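Local coordinates for AAEL008620-PA odorant-binding protein (Aedes aegypti, PDB 5V13) that binds juvenile hormone III in mosquito hemolymph, enclosing it in a pocket of an all-helical fold of the odorant-binding protein family, at residues W21-P26 and A91-H96; F179-D184 and S253-I258; A32-L37 and E276-A281. All coordinates share one frame; numbering follows the deposited sequence.

Interaction 1: W21-P26 and A91-H96; sequences WQPRTP and AESFFH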
loop_
_atom_site.group_PDB
_atom_site.type_symbol
_atom_site.label_atom_id
_atom_site.label_comp_id
_atom_site.label_asym_id
_atom_site.label_seq_id
_atom_site.Cartn_x
_atom_site.Cartn_y
_atom_site.Cartn_z
ATOM N N TRP B 21 2.019 -22.636 -11.992
ATOM C CA TRP B 21 0.938 -22.088 -11.178
ATOM C C TRP B 21 1.479 -21.449 -9.909
ATOM O O TRP B 21 2.185 -22.091 -9.128
ATOM C CB TRP B 21 -0.036 -23.209 -10.822
ATOM C CG TRP B 21 -1.288 -22.787 -10.084
ATOM C CD1 TRP B 21 -2.520 -22.505 -10.629
ATOM C CD2 TRP B 21 -1.443 -22.673 -8.662
ATOM N NE1 TRP B 21 -3.427 -22.199 -9.622
ATOM C CE2 TRP B 21 -2.790 -22.303 -8.408
ATOM C CE3 TRP B 21 -0.571 -22.837 -7.578
ATOM C CZ2 TRP B 21 -3.275 -22.091 -7.114
ATOM C CZ3 TRP B 21 -1.052 -22.640 -6.296
ATOM C CH2 TRP B 21 -2.395 -22.259 -6.072
ATOM N N GLN B 22 1.119 -20.174 -9.688
ATOM C CA GLN B 22 1.568 -19.460 -8.507
ATOM C C GLN B 22 0.442 -19.376 -7.486
ATOM O O GLN B 22 -0.735 -19.380 -7.861
ATOM C CB GLN B 22 2.030 -18.039 -8.871
ATOM C CG GLN B 22 3.254 -18.007 -9.787
ATOM C CD GLN B 22 4.414 -18.736 -9.169
ATOM O OE1 GLN B 22 4.873 -18.376 -8.081
ATOM N NE2 GLN B 22 4.886 -19.790 -9.839
ATOM N N PRO B 23 0.780 -19.274 -6.198
ATOM C CA PRO B 23 -0.252 -19.061 -5.172
ATOM C C PRO B 23 -1.174 -17.909 -5.551
ATOM O O PRO B 23 -0.729 -16.870 -6.053
ATOM C CB PRO B 23 0.563 -18.736 -3.909
ATOM C CG PRO B 23 1.870 -19.417 -4.139
ATOM C CD PRO B 23 2.134 -19.305 -5.618
ATOM N N ARG B 24 -2.476 -18.123 -5.348
ATOM C CA ARG B 24 -3.471 -17.121 -5.700
ATOM C C ARG B 24 -3.299 -15.887 -4.825
ATOM O O ARG B 24 -3.247 -15.991 -3.595
ATOM C CB ARG B 24 -4.880 -17.694 -5.514
ATOM C CG ARG B 24 -5.172 -18.994 -6.331
ATOM C CD ARG B 24 -5.090 -18.769 -7.849
ATOM N NE ARG B 24 -3.746 -18.920 -8.416
ATOM C CZ ARG B 24 -3.499 -18.946 -9.725
ATOM N NH1 ARG B 24 -4.500 -18.836 -10.593
ATOM N NH2 ARG B 24 -2.260 -19.102 -10.177
ATOM N N THR B 25 -3.239 -14.722 -5.460
ATOM C CA THR B 25 -3.245 -13.442 -4.753
ATOM C C THR B 25 -4.652 -13.099 -4.284
ATOM O O THR B 25 -5.627 -13.713 -4.717
ATOM C CB THR B 25 -2.751 -12.340 -5.678
ATOM O OG1 THR B 25 -3.720 -12.146 -6.715
ATOM C CG2 THR B 25 -1.401 -12.698 -6.272
ATOM N N PRO B 26 -4.794 -12.093 -3.410
ATOM C CA PRO B 26 -6.148 -11.614 -3.072
ATOM C C PRO B 26 -6.869 -10.988 -4.250
ATOM O O PRO B 26 -8.101 -10.960 -4.249
ATOM C CB PRO B 26 -5.899 -10.593 -1.946
ATOM C CG PRO B 26 -4.437 -10.244 -2.042
ATOM C CD PRO B 26 -3.762 -11.482 -2.547
ATOM N N ALA B 91 -0.993 -23.111 0.917
ATOM C CA ALA B 91 -0.825 -23.114 2.366
ATOM C C ALA B 91 0.584 -22.692 2.761
ATOM O O ALA B 91 0.768 -21.949 3.732
ATOM C CB ALA B 91 -1.142 -24.495 2.932
ATOM N N GLU B 92 1.590 -23.142 2.014
ATOM C CA GLU B 92 2.964 -22.758 2.335
ATOM C C GLU B 92 3.179 -21.254 2.216
ATOM O O GLU B 92 3.968 -20.674 2.973
ATOM C CB GLU B 92 3.932 -23.519 1.433
ATOM C CG GLU B 92 3.989 -25.008 1.741
ATOM C CD GLU B 92 4.862 -25.805 0.770
ATOM O OE1 GLU B 92 5.210 -26.966 1.093
ATOM O OE2 GLU B 92 5.179 -25.289 -0.322
ATOM N N SER B 93 2.484 -20.602 1.285
ATOM C CA SER B 93 2.666 -19.171 1.090
ATOM C C SER B 93 1.868 -18.337 2.083
ATOM O O SER B 93 2.331 -17.265 2.492
ATOM C CB SER B 93 2.285 -18.780 -0.342
ATOM O OG SER B 93 2.340 -17.370 -0.507
ATOM N N PHE B 94 0.670 -18.787 2.475
ATOM C CA PHE B 94 -0.279 -17.899 3.144
ATOM C C PHE B 94 -0.882 -18.411 4.448
ATOM O O PHE B 94 -1.744 -17.725 5.008
ATOM C CB PHE B 94 -1.441 -17.537 2.204
ATOM C CG PHE B 94 -1.049 -16.617 1.060
ATOM C CD1 PHE B 94 -0.574 -15.336 1.308
ATOM C CD2 PHE B 94 -1.173 -17.034 -0.255
ATOM C CE1 PHE B 94 -0.200 -14.497 0.260
ATOM C CE2 PHE B 94 -0.827 -16.200 -1.310
ATOM C CZ PHE B 94 -0.338 -14.921 -1.050
ATOM N N PHE B 95 -0.484 -19.575 4.952
ATOM C CA PHE B 95 -0.998 -20.049 6.239
ATOM C C PHE B 95 0.151 -20.122 7.240
ATOM O O PHE B 95 0.987 -21.031 7.165
ATOM C CB PHE B 95 -1.694 -21.403 6.114
ATOM C CG PHE B 95 -2.306 -21.868 7.404
ATOM C CD1 PHE B 95 -3.487 -21.304 7.863
ATOM C CD2 PHE B 95 -1.693 -22.840 8.167
ATOM C CE1 PHE B 95 -4.051 -21.715 9.062
ATOM C CE2 PHE B 95 -2.248 -23.261 9.363
ATOM C CZ PHE B 95 -3.430 -22.696 9.814
ATOM N N HIS B 96 0.176 -19.179 8.191
ATOM C CA HIS B 96 1.227 -19.110 9.203
ATOM C C HIS B 96 0.694 -19.196 10.626
ATOM O O HIS B 96 1.460 -18.983 11.576
ATOM C CB HIS B 96 2.023 -17.816 9.031
ATOM C CG HIS B 96 2.211 -17.429 7.599
ATOM N ND1 HIS B 96 2.910 -18.214 6.706
ATOM C CD2 HIS B 96 1.763 -16.361 6.894
ATOM C CE1 HIS B 96 2.896 -17.639 5.515
ATOM N NE2 HIS B 96 2.205 -16.515 5.603
#

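Interaction 2: F179-D184 and S253-I258; sequences FKWNED and SLVAVI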
loop_
_atom_site.group_PDB
_atom_site.type_symbol
_atom_site.label_atom_id
_atom_site.label_comp_id
_atom_site.label_asym_id
_atom_site.label_seq_id
_atom_site.Cartn_x
_atom_site.Cartn_y
_atom_site.Cartn_z
ATOM N N PHE B 179 5.901 1.907 -18.364
ATOM C CA PHE B 179 5.345 2.399 -19.618
ATOM C C PHE B 179 4.201 3.346 -19.302
ATOM O O PHE B 179 3.312 3.005 -18.525
ATOM C CB PHE B 179 4.849 1.238 -20.501
ATOM C CG PHE B 179 4.118 1.685 -21.741
ATOM C CD1 PHE B 179 4.800 2.334 -22.762
ATOM C CD2 PHE B 179 2.759 1.447 -21.895
ATOM C CE1 PHE B 179 4.135 2.750 -23.911
ATOM C CE2 PHE B 179 2.092 1.867 -23.048
ATOM C CZ PHE B 179 2.787 2.523 -24.047
ATOM N N LYS B 180 4.232 4.538 -19.881
ATOM C CA LYS B 180 3.115 5.462 -19.771
ATOM C C LYS B 180 2.290 5.373 -21.048
ATOM O O LYS B 180 2.816 5.580 -22.147
ATOM C CB LYS B 180 3.604 6.885 -19.518
ATOM C CG LYS B 180 4.390 7.029 -18.211
ATOM C CD LYS B 180 4.520 8.492 -17.795
ATOM C CE LYS B 180 5.948 8.854 -17.391
ATOM N NZ LYS B 180 6.331 8.341 -16.045
ATOM N N TRP B 181 1.006 5.061 -20.902
ATOM C CA TRP B 181 0.109 4.886 -22.039
ATOM C C TRP B 181 -0.772 6.123 -22.176
ATOM O O TRP B 181 -1.534 6.456 -21.261
ATOM C CB TRP B 181 -0.742 3.628 -21.868
ATOM C CG TRP B 181 -1.569 3.281 -23.073
ATOM C CD1 TRP B 181 -1.148 3.225 -24.376
ATOM C CD2 TRP B 181 -2.953 2.919 -23.083
ATOM N NE1 TRP B 181 -2.192 2.860 -25.195
ATOM C CE2 TRP B 181 -3.310 2.667 -24.423
ATOM C CE3 TRP B 181 -3.926 2.794 -22.089
ATOM C CZ2 TRP B 181 -4.603 2.296 -24.791
ATOM C CZ3 TRP B 181 -5.210 2.426 -22.458
ATOM C CH2 TRP B 181 -5.534 2.178 -23.796
ATOM N N ASN B 182 -0.666 6.798 -23.312
ATOM C CA ASN B 182 -1.375 8.048 -23.538
ATOM C C ASN B 182 -2.710 7.864 -24.246
ATOM O O ASN B 182 -3.300 8.859 -24.681
ATOM C CB ASN B 182 -0.488 9.009 -24.330
ATOM C CG ASN B 182 0.693 9.495 -23.521
ATOM O OD1 ASN B 182 0.566 9.766 -22.327
ATOM N ND2 ASN B 182 1.850 9.592 -24.159
ATOM N N GLU B 183 -3.203 6.628 -24.355
ATOM C CA GLU B 183 -4.461 6.341 -25.045
ATOM C C GLU B 183 -4.454 6.986 -26.429
ATOM O O GLU B 183 -5.410 7.636 -26.857
ATOM C CB GLU B 183 -5.651 6.803 -24.200
ATOM C CG GLU B 183 -5.562 6.316 -22.753
ATOM C CD GLU B 183 -6.606 6.928 -21.839
ATOM O OE1 GLU B 183 -7.269 6.166 -21.106
ATOM O OE2 GLU B 183 -6.758 8.168 -21.846
ATOM N N ASP B 184 -3.335 6.784 -27.129
ATOM C CA ASP B 184 -2.925 7.583 -28.277
ATOM C C ASP B 184 -2.757 6.705 -29.514
ATOM O O ASP B 184 -3.325 5.611 -29.585
ATOM C CB ASP B 184 -1.618 8.312 -27.936
ATOM C CG ASP B 184 -1.313 9.456 -28.878
ATOM O OD1 ASP B 184 -2.165 9.764 -29.739
ATOM O OD2 ASP B 184 -0.212 10.035 -28.764
ATOM N N SER B 253 -12.684 2.682 -31.005
ATOM C CA SER B 253 -13.524 1.768 -30.235
ATOM C C SER B 253 -12.702 0.959 -29.241
ATOM O O SER B 253 -13.116 0.776 -28.086
ATOM C CB SER B 253 -14.297 0.830 -31.162
ATOM O OG SER B 253 -15.283 1.537 -31.887
ATOM N N LEU B 254 -11.537 0.459 -29.665
ATOM C CA LEU B 254 -10.713 -0.329 -28.750
ATOM C C LEU B 254 -10.270 0.499 -27.548
ATOM O O LEU B 254 -10.298 0.014 -26.412
ATOM C CB LEU B 254 -9.501 -0.909 -29.479
ATOM C CG LEU B 254 -8.494 -1.655 -28.599
ATOM C CD1 LEU B 254 -9.178 -2.803 -27.837
ATOM C CD2 LEU B 254 -7.330 -2.174 -29.457
ATOM N N VAL B 255 -9.861 1.754 -27.769
ATOM C CA VAL B 255 -9.488 2.593 -26.631
ATOM C C VAL B 255 -10.681 2.784 -25.705
ATOM O O VAL B 255 -10.558 2.683 -24.476
ATOM C CB VAL B 255 -8.918 3.941 -27.108
ATOM C CG1 VAL B 255 -8.780 4.902 -25.937
ATOM C CG2 VAL B 255 -7.552 3.746 -27.752
ATOM N N ALA B 256 -11.861 3.025 -26.281
ATOM C CA ALA B 256 -13.058 3.237 -25.473
ATOM C C ALA B 256 -13.375 2.019 -24.616
ATOM O O ALA B 256 -13.692 2.156 -23.427
ATOM C CB ALA B 256 -14.243 3.581 -26.376
ATOM N N VAL B 257 -13.290 0.817 -25.197
ATOM C CA VAL B 257 -13.615 -0.392 -24.449
ATOM C C VAL B 257 -12.625 -0.601 -23.311
ATOM O O VAL B 257 -13.022 -0.906 -22.180
ATOM C CB VAL B 257 -13.664 -1.621 -25.377
ATOM C CG1 VAL B 257 -13.825 -2.895 -24.548
ATOM C CG2 VAL B 257 -14.791 -1.498 -26.404
ATOM N N ILE B 258 -11.322 -0.450 -23.592
ATOM C CA ILE B 258 -10.307 -0.621 -22.557
ATOM C C ILE B 258 -10.543 0.354 -21.410
ATOM O O ILE B 258 -10.438 -0.013 -20.232
ATOM C CB ILE B 258 -8.895 -0.458 -23.161
ATOM C CG1 ILE B 258 -8.587 -1.635 -24.098
ATOM C CG2 ILE B 258 -7.833 -0.327 -22.058
ATOM C CD1 ILE B 258 -7.244 -1.524 -24.829
#

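Interaction 3: A32-L37 and E276-A281; sequences AYVRCL and EPWKSA. With JH3 (methyl (2E,6E)-9-[(2R)-3,3-dimethyloxiran-2-yl]-3,7-dimethylnona-2,6-dienoate), chain E.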
loop_
_atom_site.group_PDB
_atom_site.type_symbol
_atom_site.label_atom_id
_atom_site.label_comp_id
_atom_site.label_asym_id
_atom_site.label_seq_id
_atom_site.Cartn_x
_atom_site.Cartn_y
_atom_site.Cartn_z
ATOM N N ALA B 32 -12.416 -14.359 -8.520
ATOM C CA ALA B 32 -13.152 -15.610 -8.650
ATOM C C ALA B 32 -14.403 -15.607 -7.780
ATOM O O ALA B 32 -15.486 -16.011 -8.235
ATOM C CB ALA B 32 -12.245 -16.787 -8.284
ATOM N N TYR B 33 -14.281 -15.164 -6.521
ATOM C CA TYR B 33 -15.451 -15.167 -5.632
ATOM C C TYR B 33 -16.577 -14.298 -6.189
ATOM O O TYR B 33 -17.751 -14.698 -6.192
ATOM C CB TYR B 33 -15.074 -14.675 -4.224
ATOM C CG TYR B 33 -13.975 -15.454 -3.519
ATOM C CD1 TYR B 33 -13.656 -16.756 -3.891
ATOM C CD2 TYR B 33 -13.263 -14.873 -2.474
ATOM C CE1 TYR B 33 -12.629 -17.461 -3.232
ATOM C CE2 TYR B 33 -12.259 -15.557 -1.813
ATOM C CZ TYR B 33 -11.945 -16.844 -2.191
ATOM O OH TYR B 33 -10.927 -17.501 -1.537
ATOM N N VAL B 34 -16.236 -13.089 -6.637
ATOM C CA VAL B 34 -17.253 -12.144 -7.094
ATOM C C VAL B 34 -17.852 -12.588 -8.429
ATOM O O VAL B 34 -19.081 -12.543 -8.629
ATOM C CB VAL B 34 -16.653 -10.725 -7.180
ATOM C CG1 VAL B 34 -17.642 -9.784 -7.871
ATOM C CG2 VAL B 34 -16.303 -10.221 -5.783
ATOM N N ARG B 35 -17.002 -13.012 -9.372
ATOM C CA ARG B 35 -17.528 -13.372 -10.690
ATOM C C ARG B 35 -18.385 -14.628 -10.624
ATOM O O ARG B 35 -19.425 -14.709 -11.292
ATOM C CB ARG B 35 -16.399 -13.556 -11.703
ATOM C CG ARG B 35 -15.737 -12.241 -12.123
ATOM C CD ARG B 35 -16.704 -11.319 -12.893
ATOM N NE ARG B 35 -17.145 -11.931 -14.147
ATOM C CZ ARG B 35 -16.538 -11.761 -15.320
ATOM N NH1 ARG B 35 -15.463 -10.990 -15.409
ATOM N NH2 ARG B 35 -17.005 -12.362 -16.405
ATOM N N CYS B 36 -17.975 -15.622 -9.827
ATOM C CA CYS B 36 -18.816 -16.806 -9.664
ATOM C C CYS B 36 -20.115 -16.491 -8.917
ATOM O O CYS B 36 -21.142 -17.139 -9.168
ATOM C CB CYS B 36 -18.033 -17.910 -8.952
ATOM S SG CYS B 36 -16.691 -18.585 -10.007
ATOM N N LEU B 37 -20.100 -15.515 -8.004
ATOM C CA LEU B 37 -21.345 -15.115 -7.338
ATOM C C LEU B 37 -22.322 -14.485 -8.324
ATOM O O LEU B 37 -23.515 -14.826 -8.346
ATOM C CB LEU B 37 -21.052 -14.140 -6.194
ATOM C CG LEU B 37 -20.715 -14.739 -4.826
ATOM C CD1 LEU B 37 -20.221 -13.655 -3.866
ATOM C CD2 LEU B 37 -21.952 -15.429 -4.250
ATOM N N GLU B 276 -26.891 -7.299 0.501
ATOM C CA GLU B 276 -26.395 -8.661 0.571
ATOM C C GLU B 276 -26.089 -9.179 -0.828
ATOM O O GLU B 276 -26.678 -8.719 -1.813
ATOM C CB GLU B 276 -27.426 -9.553 1.260
ATOM C CG GLU B 276 -27.667 -9.212 2.736
ATOM C CD GLU B 276 -26.467 -9.532 3.624
ATOM O OE1 GLU B 276 -26.564 -9.344 4.849
ATOM O OE2 GLU B 276 -25.419 -9.976 3.105
ATOM N N PRO B 277 -25.168 -10.154 -0.967
ATOM C CA PRO B 277 -24.413 -10.838 0.093
ATOM C C PRO B 277 -23.181 -10.069 0.565
ATOM O O PRO B 277 -22.453 -10.574 1.415
ATOM C CB PRO B 277 -23.996 -12.149 -0.575
ATOM C CG PRO B 277 -23.803 -11.770 -2.017
ATOM C CD PRO B 277 -24.882 -10.729 -2.294
ATOM N N TRP B 278 -22.974 -8.862 0.034
ATOM C CA TRP B 278 -21.723 -8.141 0.283
ATOM C C TRP B 278 -21.563 -7.774 1.755
ATOM O O TRP B 278 -20.464 -7.897 2.312
ATOM C CB TRP B 278 -21.654 -6.897 -0.608
ATOM C CG TRP B 278 -22.136 -7.189 -1.999
ATOM C CD1 TRP B 278 -23.231 -6.657 -2.612
ATOM C CD2 TRP B 278 -21.577 -8.133 -2.925
ATOM N NE1 TRP B 278 -23.374 -7.187 -3.870
ATOM C CE2 TRP B 278 -22.374 -8.099 -4.085
ATOM C CE3 TRP B 278 -20.464 -8.986 -2.895
ATOM C CZ2 TRP B 278 -22.106 -8.889 -5.200
ATOM C CZ3 TRP B 278 -20.207 -9.783 -4.004
ATOM C CH2 TRP B 278 -21.019 -9.720 -5.142
ATOM N N LYS B 279 -22.640 -7.331 2.404
ATOM C CA LYS B 279 -22.539 -6.945 3.810
ATOM C C LYS B 279 -22.169 -8.139 4.673
ATOM O O LYS B 279 -21.275 -8.053 5.526
ATOM C CB LYS B 279 -23.854 -6.319 4.295
ATOM C CG LYS B 279 -23.809 -5.934 5.769
ATOM C CD LYS B 279 -25.173 -6.007 6.426
ATOM C CE LYS B 279 -26.084 -4.925 5.889
ATOM N NZ LYS B 279 -27.525 -5.239 6.084
ATOM N N SER B 280 -22.845 -9.272 4.464
ATOM C CA SER B 280 -22.522 -10.461 5.243
ATOM C C SER B 280 -21.100 -10.922 4.984
ATOM O O SER B 280 -20.444 -11.449 5.890
ATOM C CB SER B 280 -23.499 -11.588 4.932
ATOM O OG SER B 280 -24.730 -11.338 5.582
ATOM N N ALA B 281 -20.619 -10.758 3.753
ATOM C CA ALA B 281 -19.275 -11.212 3.418
ATOM C C ALA B 281 -18.233 -10.445 4.218
ATOM O O ALA B 281 -17.283 -11.035 4.757
ATOM C CB ALA B 281 -19.016 -11.037 1.922
HETATM C C1 JH3 E . -16.896 -13.533 -1.093
HETATM O O2 JH3 E . -16.349 -13.046 -0.119
HETATM O O1 JH3 E . -17.456 -12.635 -2.071
HETATM C CM JH3 E . -17.274 -11.229 -1.894
HETATM C C2 JH3 E . -17.003 -14.980 -1.354
HETATM C C3 JH3 E . -16.576 -15.978 -0.577
HETATM C "C3'" JH3 E . -15.896 -15.782 0.750
HETATM C C4 JH3 E . -16.793 -17.378 -1.100
HETATM C C5 JH3 E . -15.536 -18.205 -0.850
HETATM C C6 JH3 E . -15.552 -19.424 -1.746
HETATM C C7 JH3 E . -15.990 -20.624 -1.339
HETATM C "C7'" JH3 E . -16.539 -20.817 0.050
HETATM C C8 JH3 E . -15.948 -21.779 -2.328
HETATM C C9 JH3 E . -15.006 -22.906 -1.868
HETATM C CA JH3 E . -13.623 -22.392 -1.476
HETATM O O3 JH3 E . -12.677 -23.450 -1.206
HETATM C CB JH3 E . -12.494 -22.752 -2.440
HETATM C "CB'" JH3 E . -11.394 -21.686 -2.489
HETATM C CC JH3 E . -12.777 -23.613 -3.662
#

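Interaction 1: W21-P26 and A91-H96
P23 and S93 bring the backbones of 21-26 and 91-96 closest, their CA atoms 6.9 Å apart, where the extended N-terminal run before helix 26-38 passes the last turn of helix 84-94 in an odorant-binding protein fold. No hydrogen bond joins the two segments; they meet by van der Waals packing. The rigid pyrrolidine of P23 suits an extended chain and offers a flat apolar flank: its CG lies 3.9 Å from CB of S93, and its CB is equally far, 3.9 Å, from CE2 of F94. S93, small enough for close approach, carries its hydroxyl anti to the backbone N (chi1 175°), which places OG over the centre of the F94 ring. The F94 ring lies alongside P23, and H145 meets it edge-to-face; the NE2 of H145 also binds the carbonyl O of R24. The R24 side chain turns back from the contact, its charge paired with E205. NE and NH2 both grip the O of Q22, with NH2 at 2.8 Å, and the guanidinium lies across W21 so that NE1 of W21 sits over its centre. On the F94 side, CE2 comes to 3.3 Å from O of R24.

Interaction 2: F179-D184 and S253-I258
Across E183 and V255, whose CA atoms lie 6.5 Å apart, the irregular segment 179-184 runs past one side of helix 251-264, and no hydrogen bond links the two. This is a loop-on-helix contact remote from the hormone site, packing the loop between helices 169-177 and 190-199 onto helix 251-264 through a tryptophan. V255 and I258, three residues apart and so nearly one turn, both direct their side chains at the loop. W181 sets its indole against them: with CG anti to the backbone N (chi1 -173°), the six-membered ring reaches out to the helix. Its CH2 atom lies 3.8 Å from CG2 of I258, and CZ3 is just as near to that methyl, so the far rim of the indole rests on a single branch of the isoleucine. The two side chains cross obliquely. V255 stands further off, its CG2 4.4 Å from CZ2 of W181, while its other methyl, CG1, approaches CB of E183 at 4.1 Å. Beta-branched residues serve well here, since their methyls start close to the helix backbone and present a firm surface to a broad ring. E183 has a backbone in the left-handed region (phi 51°, psi 47°), and its N lies above one face of the W181 ring, toward the rim. Only the aliphatic base of E183 touches V255; the carboxylate, in a poorly ordered residue, makes a salt bridge through OE1 with R259, one residue beyond the segment on the same helix. W181 also meets the ring of F192 in helix 190-199, and its backbone N binds E174 in helix 169-177. Round the helix from V255, L254 packs on Y218 of helix 211-220 and on helix 239-247.

Interaction 3: A32-L37 and E276-A281
The juvenile hormone pocket of this odorant-binding protein fold is walled here by helix 26-38 and the start of helix 278-286, and Y33, L37, W278 and A281 all belong to it. The two backbones stay well apart, with CA of L37 9.1 Å from CA of P277, so long side chains must span the gap. L37 does so with one branch: CD1 lies 3.9 Å from CZ3 of W278 as the two side chains run antiparallel alongside each other, and the same methyl is in looser contact with the ring of P277. V34 adds its CG2 to the same corner of the indole. P277, preceded by a cis peptide bond, puts CD over the centre of one face of the W278 ring, which should restrict how the indole can turn, while F269 meets the ring too. At the helix start, the carboxylate of E276 folds forward onto the first turn, OE2 3.0 Å from N of S280. The ester end of the hormone comes up to the L37-W278 corner, and its chain runs off across Y33. The ester methyl CM meets the edge of W278, in the ring plane, 3.9 Å from CZ3, and A281 offers only a methyl near the ester carbonyl. Apolar side chains suit that methyl and the terpenoid chain, while Y129 OH supplies the hormone with a hydrogen bond. The aromatic ring of Y33, whose OH is bonded to the O of F144, gives the chain a flat bed: C5 rides over the ring centre, 3.8 Å above the plane. L37 also touches the ester, its CD1 3.5 Å from O1 of the hormone.

Interactions 1 and 3 share helix 26-38: segment 21-26 leads into it and 32-37 lies on it. Their centres are 21 Å apart and their nearest atoms about 7 Å; along the chain their segments alternate, and each ties the N-terminal region to a later part of the chain. Interaction 2 lies about 30 Å from interaction 3 and 33 Å from interaction 1, centre to centre, and is nested within the long loop that interaction 3 closes. The chain thus builds a separate helical region around helix 251-264 before returning, through helix 278-286, to the hormone. Only interaction 3 lines the pocket; the side chain of R24 in interaction 1 is about 8 Å from the hormone.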